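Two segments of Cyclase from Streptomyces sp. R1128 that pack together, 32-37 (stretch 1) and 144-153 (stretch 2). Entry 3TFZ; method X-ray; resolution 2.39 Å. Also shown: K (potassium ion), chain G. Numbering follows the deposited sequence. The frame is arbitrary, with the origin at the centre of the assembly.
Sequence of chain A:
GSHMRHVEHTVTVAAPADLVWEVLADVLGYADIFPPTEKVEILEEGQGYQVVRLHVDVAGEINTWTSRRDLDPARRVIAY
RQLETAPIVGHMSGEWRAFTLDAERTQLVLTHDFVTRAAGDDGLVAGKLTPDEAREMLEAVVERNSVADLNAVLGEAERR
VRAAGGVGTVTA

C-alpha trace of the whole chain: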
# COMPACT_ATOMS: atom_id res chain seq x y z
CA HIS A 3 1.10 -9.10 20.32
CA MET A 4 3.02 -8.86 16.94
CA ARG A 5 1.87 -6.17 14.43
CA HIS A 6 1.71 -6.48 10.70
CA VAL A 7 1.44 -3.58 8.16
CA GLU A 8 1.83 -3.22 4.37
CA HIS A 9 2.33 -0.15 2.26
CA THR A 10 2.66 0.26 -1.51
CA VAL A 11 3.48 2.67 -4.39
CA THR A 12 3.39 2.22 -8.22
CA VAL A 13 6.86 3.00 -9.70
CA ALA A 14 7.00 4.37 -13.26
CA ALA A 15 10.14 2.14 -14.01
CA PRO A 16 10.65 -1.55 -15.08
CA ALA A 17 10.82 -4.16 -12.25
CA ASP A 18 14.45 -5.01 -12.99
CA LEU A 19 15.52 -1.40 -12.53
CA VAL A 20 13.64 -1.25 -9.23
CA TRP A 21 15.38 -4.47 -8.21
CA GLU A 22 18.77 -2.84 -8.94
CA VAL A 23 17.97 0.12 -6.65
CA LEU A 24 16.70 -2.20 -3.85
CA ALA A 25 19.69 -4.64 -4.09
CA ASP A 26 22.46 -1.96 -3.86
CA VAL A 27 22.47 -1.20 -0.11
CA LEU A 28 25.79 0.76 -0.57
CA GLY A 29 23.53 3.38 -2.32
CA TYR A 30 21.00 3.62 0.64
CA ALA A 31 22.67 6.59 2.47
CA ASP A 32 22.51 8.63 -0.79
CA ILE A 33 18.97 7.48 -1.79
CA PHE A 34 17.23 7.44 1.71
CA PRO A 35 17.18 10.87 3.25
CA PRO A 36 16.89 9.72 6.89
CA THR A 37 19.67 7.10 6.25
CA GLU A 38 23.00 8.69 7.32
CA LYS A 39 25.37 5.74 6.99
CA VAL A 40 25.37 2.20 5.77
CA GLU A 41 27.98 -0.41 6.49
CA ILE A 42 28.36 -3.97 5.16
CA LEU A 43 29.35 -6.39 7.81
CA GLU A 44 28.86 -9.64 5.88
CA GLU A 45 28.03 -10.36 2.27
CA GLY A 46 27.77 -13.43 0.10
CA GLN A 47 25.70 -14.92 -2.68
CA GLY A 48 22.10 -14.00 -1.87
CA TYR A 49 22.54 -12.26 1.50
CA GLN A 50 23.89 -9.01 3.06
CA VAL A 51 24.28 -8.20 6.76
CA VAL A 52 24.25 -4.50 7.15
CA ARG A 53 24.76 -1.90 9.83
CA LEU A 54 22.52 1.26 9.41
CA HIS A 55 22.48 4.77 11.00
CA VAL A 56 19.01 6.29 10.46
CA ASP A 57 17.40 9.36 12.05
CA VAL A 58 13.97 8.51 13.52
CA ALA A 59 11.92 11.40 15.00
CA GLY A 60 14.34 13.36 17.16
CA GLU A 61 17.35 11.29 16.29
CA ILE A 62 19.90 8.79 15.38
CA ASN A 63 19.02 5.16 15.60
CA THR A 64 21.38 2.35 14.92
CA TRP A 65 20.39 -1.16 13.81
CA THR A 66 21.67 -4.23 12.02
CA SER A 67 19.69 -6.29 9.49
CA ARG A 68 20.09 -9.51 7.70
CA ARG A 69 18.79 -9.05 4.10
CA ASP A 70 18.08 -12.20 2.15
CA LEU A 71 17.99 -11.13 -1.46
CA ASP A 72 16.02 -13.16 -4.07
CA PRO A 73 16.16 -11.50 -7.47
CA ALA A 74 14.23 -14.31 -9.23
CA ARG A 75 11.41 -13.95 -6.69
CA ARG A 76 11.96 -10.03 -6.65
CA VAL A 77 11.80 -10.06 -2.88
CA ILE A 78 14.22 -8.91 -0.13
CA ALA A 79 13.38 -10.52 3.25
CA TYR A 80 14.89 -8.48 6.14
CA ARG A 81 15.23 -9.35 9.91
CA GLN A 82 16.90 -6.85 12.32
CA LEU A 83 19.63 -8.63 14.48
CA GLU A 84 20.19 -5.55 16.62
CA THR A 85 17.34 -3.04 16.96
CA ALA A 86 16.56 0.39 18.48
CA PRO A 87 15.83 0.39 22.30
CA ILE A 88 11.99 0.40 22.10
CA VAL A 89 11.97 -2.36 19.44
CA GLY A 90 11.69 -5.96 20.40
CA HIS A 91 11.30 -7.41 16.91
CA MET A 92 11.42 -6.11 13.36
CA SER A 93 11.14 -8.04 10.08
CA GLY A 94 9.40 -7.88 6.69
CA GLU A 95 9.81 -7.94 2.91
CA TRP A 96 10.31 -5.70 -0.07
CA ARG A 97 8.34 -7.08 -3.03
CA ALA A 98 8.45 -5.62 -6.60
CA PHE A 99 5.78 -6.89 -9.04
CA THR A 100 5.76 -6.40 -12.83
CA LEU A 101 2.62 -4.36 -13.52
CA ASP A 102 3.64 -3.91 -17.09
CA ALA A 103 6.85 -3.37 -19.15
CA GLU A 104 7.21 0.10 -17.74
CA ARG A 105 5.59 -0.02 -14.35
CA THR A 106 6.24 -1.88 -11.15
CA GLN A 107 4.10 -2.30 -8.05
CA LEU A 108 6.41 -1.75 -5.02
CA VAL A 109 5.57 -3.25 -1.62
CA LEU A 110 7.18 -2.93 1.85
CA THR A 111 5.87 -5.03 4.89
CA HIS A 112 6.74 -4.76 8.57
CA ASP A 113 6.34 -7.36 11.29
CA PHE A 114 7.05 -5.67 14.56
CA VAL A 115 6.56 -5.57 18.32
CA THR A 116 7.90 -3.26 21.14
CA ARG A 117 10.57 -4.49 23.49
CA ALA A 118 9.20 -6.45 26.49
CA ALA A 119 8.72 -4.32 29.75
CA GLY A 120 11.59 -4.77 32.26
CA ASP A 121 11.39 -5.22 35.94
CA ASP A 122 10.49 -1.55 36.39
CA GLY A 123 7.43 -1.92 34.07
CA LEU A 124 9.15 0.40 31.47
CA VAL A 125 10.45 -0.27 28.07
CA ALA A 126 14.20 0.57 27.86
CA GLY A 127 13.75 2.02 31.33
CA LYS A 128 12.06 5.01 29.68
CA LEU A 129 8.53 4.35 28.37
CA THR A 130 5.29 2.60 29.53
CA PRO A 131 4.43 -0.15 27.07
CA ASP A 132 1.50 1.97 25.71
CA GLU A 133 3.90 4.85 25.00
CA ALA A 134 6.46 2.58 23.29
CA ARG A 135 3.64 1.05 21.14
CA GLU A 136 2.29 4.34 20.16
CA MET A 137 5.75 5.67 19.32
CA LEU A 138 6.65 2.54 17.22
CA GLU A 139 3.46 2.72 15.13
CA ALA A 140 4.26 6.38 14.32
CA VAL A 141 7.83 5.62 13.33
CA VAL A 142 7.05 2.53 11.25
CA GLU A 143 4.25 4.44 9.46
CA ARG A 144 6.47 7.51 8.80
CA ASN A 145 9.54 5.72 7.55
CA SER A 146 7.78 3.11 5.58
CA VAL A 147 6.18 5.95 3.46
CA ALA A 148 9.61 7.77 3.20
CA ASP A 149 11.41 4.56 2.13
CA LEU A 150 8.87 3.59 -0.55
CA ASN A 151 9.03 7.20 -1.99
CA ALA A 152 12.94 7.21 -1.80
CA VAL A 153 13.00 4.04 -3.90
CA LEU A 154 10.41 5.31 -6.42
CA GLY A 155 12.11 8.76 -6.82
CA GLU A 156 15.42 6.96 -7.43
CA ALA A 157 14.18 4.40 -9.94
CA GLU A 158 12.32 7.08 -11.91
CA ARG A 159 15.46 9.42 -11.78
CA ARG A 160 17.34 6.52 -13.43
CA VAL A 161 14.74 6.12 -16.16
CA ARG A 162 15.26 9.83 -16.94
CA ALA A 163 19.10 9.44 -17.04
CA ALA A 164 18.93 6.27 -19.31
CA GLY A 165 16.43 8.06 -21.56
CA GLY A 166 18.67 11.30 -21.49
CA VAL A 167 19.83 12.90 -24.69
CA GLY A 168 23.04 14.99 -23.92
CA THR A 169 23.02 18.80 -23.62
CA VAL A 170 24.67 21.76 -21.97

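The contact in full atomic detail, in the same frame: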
# COMPACT_ATOMS: atom_id res chain seq x y z
N ASP A 32 22.86 7.64 0.27
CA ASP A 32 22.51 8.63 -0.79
C ASP A 32 21.03 8.75 -1.14
O ASP A 32 20.56 9.85 -1.27
CB ASP A 32 23.31 8.35 -2.06
CG ASP A 32 24.78 8.47 -1.82
OD1 ASP A 32 25.53 7.63 -2.41
OD2 ASP A 32 25.17 9.37 -1.01
N ILE A 33 20.33 7.63 -1.23
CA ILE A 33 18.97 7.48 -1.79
C ILE A 33 17.87 7.64 -0.68
O ILE A 33 16.72 8.07 -0.96
CB ILE A 33 19.03 6.09 -2.59
CG1 ILE A 33 19.77 6.28 -3.90
CG2 ILE A 33 17.76 5.07 -2.58
CD1 ILE A 33 20.42 4.99 -4.35
N PHE A 34 18.22 7.35 0.58
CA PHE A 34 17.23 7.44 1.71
C PHE A 34 17.59 8.58 2.53
O PHE A 34 18.66 8.56 3.10
CB PHE A 34 17.18 6.19 2.59
CG PHE A 34 16.58 4.94 1.87
CD1 PHE A 34 17.35 4.08 1.21
CD2 PHE A 34 15.26 4.69 1.90
CE1 PHE A 34 16.83 3.00 0.53
CE2 PHE A 34 14.74 3.58 1.20
CZ PHE A 34 15.52 2.74 0.55
N PRO A 35 16.80 9.67 2.47
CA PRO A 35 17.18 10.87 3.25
C PRO A 35 17.42 10.63 4.76
O PRO A 35 18.37 11.15 5.32
CB PRO A 35 16.06 11.91 2.90
CG PRO A 35 15.63 11.41 1.37
CD PRO A 35 15.60 9.90 1.61
N PRO A 36 16.58 9.82 5.42
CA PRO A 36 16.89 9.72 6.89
C PRO A 36 18.06 8.77 7.16
O PRO A 36 18.65 8.84 8.24
CB PRO A 36 15.57 9.13 7.48
CG PRO A 36 14.52 9.14 6.27
CD PRO A 36 15.41 9.01 5.02
N THR A 37 18.42 7.90 6.18
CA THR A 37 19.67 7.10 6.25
C THR A 37 21.00 7.85 6.16
O THR A 37 21.32 8.36 5.06
CB THR A 37 19.63 5.97 5.28
OG1 THR A 37 18.40 5.37 5.54
CG2 THR A 37 20.82 4.92 5.50
N ARG A 144 5.65 6.47 9.43
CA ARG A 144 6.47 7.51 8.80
C ARG A 144 7.59 7.03 7.82
O ARG A 144 7.79 7.54 6.73
CB ARG A 144 7.03 8.46 9.92
CG ARG A 144 8.07 9.50 9.45
CD ARG A 144 8.43 10.59 10.47
NE ARG A 144 7.79 11.76 9.93
CZ ARG A 144 8.39 12.86 9.48
NH1 ARG A 144 9.73 13.05 9.59
NH2 ARG A 144 7.62 13.80 8.95
N ASN A 145 8.34 6.06 8.23
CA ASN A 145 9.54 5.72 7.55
C ASN A 145 9.29 4.77 6.42
O ASN A 145 10.00 4.70 5.48
CB ASN A 145 10.39 5.07 8.60
CG ASN A 145 11.27 6.04 9.21
OD1 ASN A 145 12.40 6.26 8.73
ND2 ASN A 145 10.76 6.72 10.24
N SER A 146 8.27 3.98 6.58
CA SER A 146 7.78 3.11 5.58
C SER A 146 7.40 3.92 4.30
O SER A 146 7.86 3.63 3.18
CB SER A 146 6.57 2.36 6.20
OG SER A 146 5.89 1.66 5.20
N VAL A 147 6.55 4.95 4.48
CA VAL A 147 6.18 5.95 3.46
C VAL A 147 7.44 6.64 2.82
O VAL A 147 7.51 6.69 1.64
CB VAL A 147 5.09 6.96 4.02
CG1 VAL A 147 4.81 8.08 3.03
CG2 VAL A 147 3.77 6.16 4.29
N ALA A 148 8.41 7.08 3.62
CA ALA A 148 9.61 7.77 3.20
C ALA A 148 10.51 6.84 2.40
O ALA A 148 11.02 7.25 1.34
CB ALA A 148 10.40 8.36 4.45
N ASP A 149 10.58 5.57 2.80
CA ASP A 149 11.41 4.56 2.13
C ASP A 149 10.88 4.19 0.75
O ASP A 149 11.62 4.09 -0.23
CB ASP A 149 11.50 3.27 3.05
CG ASP A 149 12.53 3.40 4.23
OD1 ASP A 149 13.25 4.45 4.38
OD2 ASP A 149 12.62 2.41 5.04
N LEU A 150 9.60 3.82 0.71
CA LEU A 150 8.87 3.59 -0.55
C LEU A 150 9.09 4.72 -1.55
O LEU A 150 9.38 4.42 -2.66
CB LEU A 150 7.37 3.36 -0.28
CG LEU A 150 6.93 1.96 0.19
CD1 LEU A 150 5.46 1.93 0.66
CD2 LEU A 150 7.12 0.83 -0.89
N ASN A 151 8.82 5.99 -1.17
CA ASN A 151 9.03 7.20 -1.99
C ASN A 151 10.55 7.45 -2.41
O ASN A 151 10.83 7.91 -3.52
CB ASN A 151 8.43 8.45 -1.31
CG ASN A 151 6.87 8.42 -1.26
OD1 ASN A 151 6.14 7.88 -2.15
ND2 ASN A 151 6.34 9.08 -0.23
N ALA A 152 11.48 7.14 -1.53
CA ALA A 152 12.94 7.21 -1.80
C ALA A 152 13.21 6.28 -2.98
O ALA A 152 13.86 6.69 -3.96
CB ALA A 152 13.70 6.74 -0.61
N VAL A 153 12.69 5.05 -2.92
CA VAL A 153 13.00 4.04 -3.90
C VAL A 153 12.39 4.42 -5.28
O VAL A 153 13.03 4.27 -6.31
CB VAL A 153 12.61 2.60 -3.47
CG1 VAL A 153 12.88 1.60 -4.65
CG2 VAL A 153 13.37 2.17 -2.29
K K G . 20.71 10.29 3.38
O HOH W 1 19.70 11.21 0.81
O HOH W 2 15.40 8.82 -3.81
O HOH W 3 15.84 5.50 5.73

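Stretch 2 is helical throughout, and its six backbone hydrogen bonds, from Ala148 N to Arg144 O (3.2 Å) through Val153 N to Asp149 O (3.1 Å), all link residue i+4 back to residue i. This regularity sets which residues meet stretch 1: Asn145, Ala148, Asp149, Ala152 and Val153 lose area to it, spaced by threes and fours, whereas Ser146, Val147, Leu150 and Asn151 lose none. Arg144, at the start, is also out of reach.

Asn145 makes the first contact. Its CA-to-CB bond points sideways, but the end of the side chain comes nearer, and OD1 lies 4.3 Å from Pro36 CG. That is a loose van der Waals approach; the ND2 atom of Asn145 is hydrogen-bonded elsewhere in the structure. One turn on, Ala148 points its CB toward stretch 1, yet the CB stays 4.6 Å from Pro36 CG, so it contributes covered area without a close contact.

Asp149 reaches further. With chi1 in the m well, its OD1 comes 3.2 Å from Phe34 CD2. The approach to the ring is oblique, and with a carbon as the partner it is a close packing contact, not a hydrogen bond. The same carboxylate oxygen accepts from water 3 (OD1 to water O, 3.1 Å), and that water lies 2.6 Å from Thr37 OG1. Asp149 and Thr37 are thus linked through solvent, although Thr37 makes no direct contact with the helix.

Ala152 is the hub. Its CA is 5.5 Å from Phe34 CA, the closest backbone register, and its CB points toward stretch 1. The methyl touches three consecutive residues: CB lies 3.3 Å from Ile33 O, 3.6 Å from Phe34 CD2 and 4.3 Å from Pro35 CD. Water 2 bridges the two backbones beside it, donating to Ile33 O (3.2 Å from the water O) and to Ala152 O (2.6 Å from the water O).

Val153 completes the contact with its CG2, 3.6 Å from Phe34 CZ. Phe34 therefore meets Asp149, Ala152 and Val153 with one buried ring, which is consistent with its having the largest covered area, 75 Å² of the 308 Å² buried in total.

No direct hydrogen bond crosses the interface, so the stretches meet through packing and the two bridging waters. On stretch 1, the potassium ion ties the loop together through Phe34 O (2.7 Å from K), Pro35 O (3.2 Å from K) and Thr37 O (2.6 Å from K).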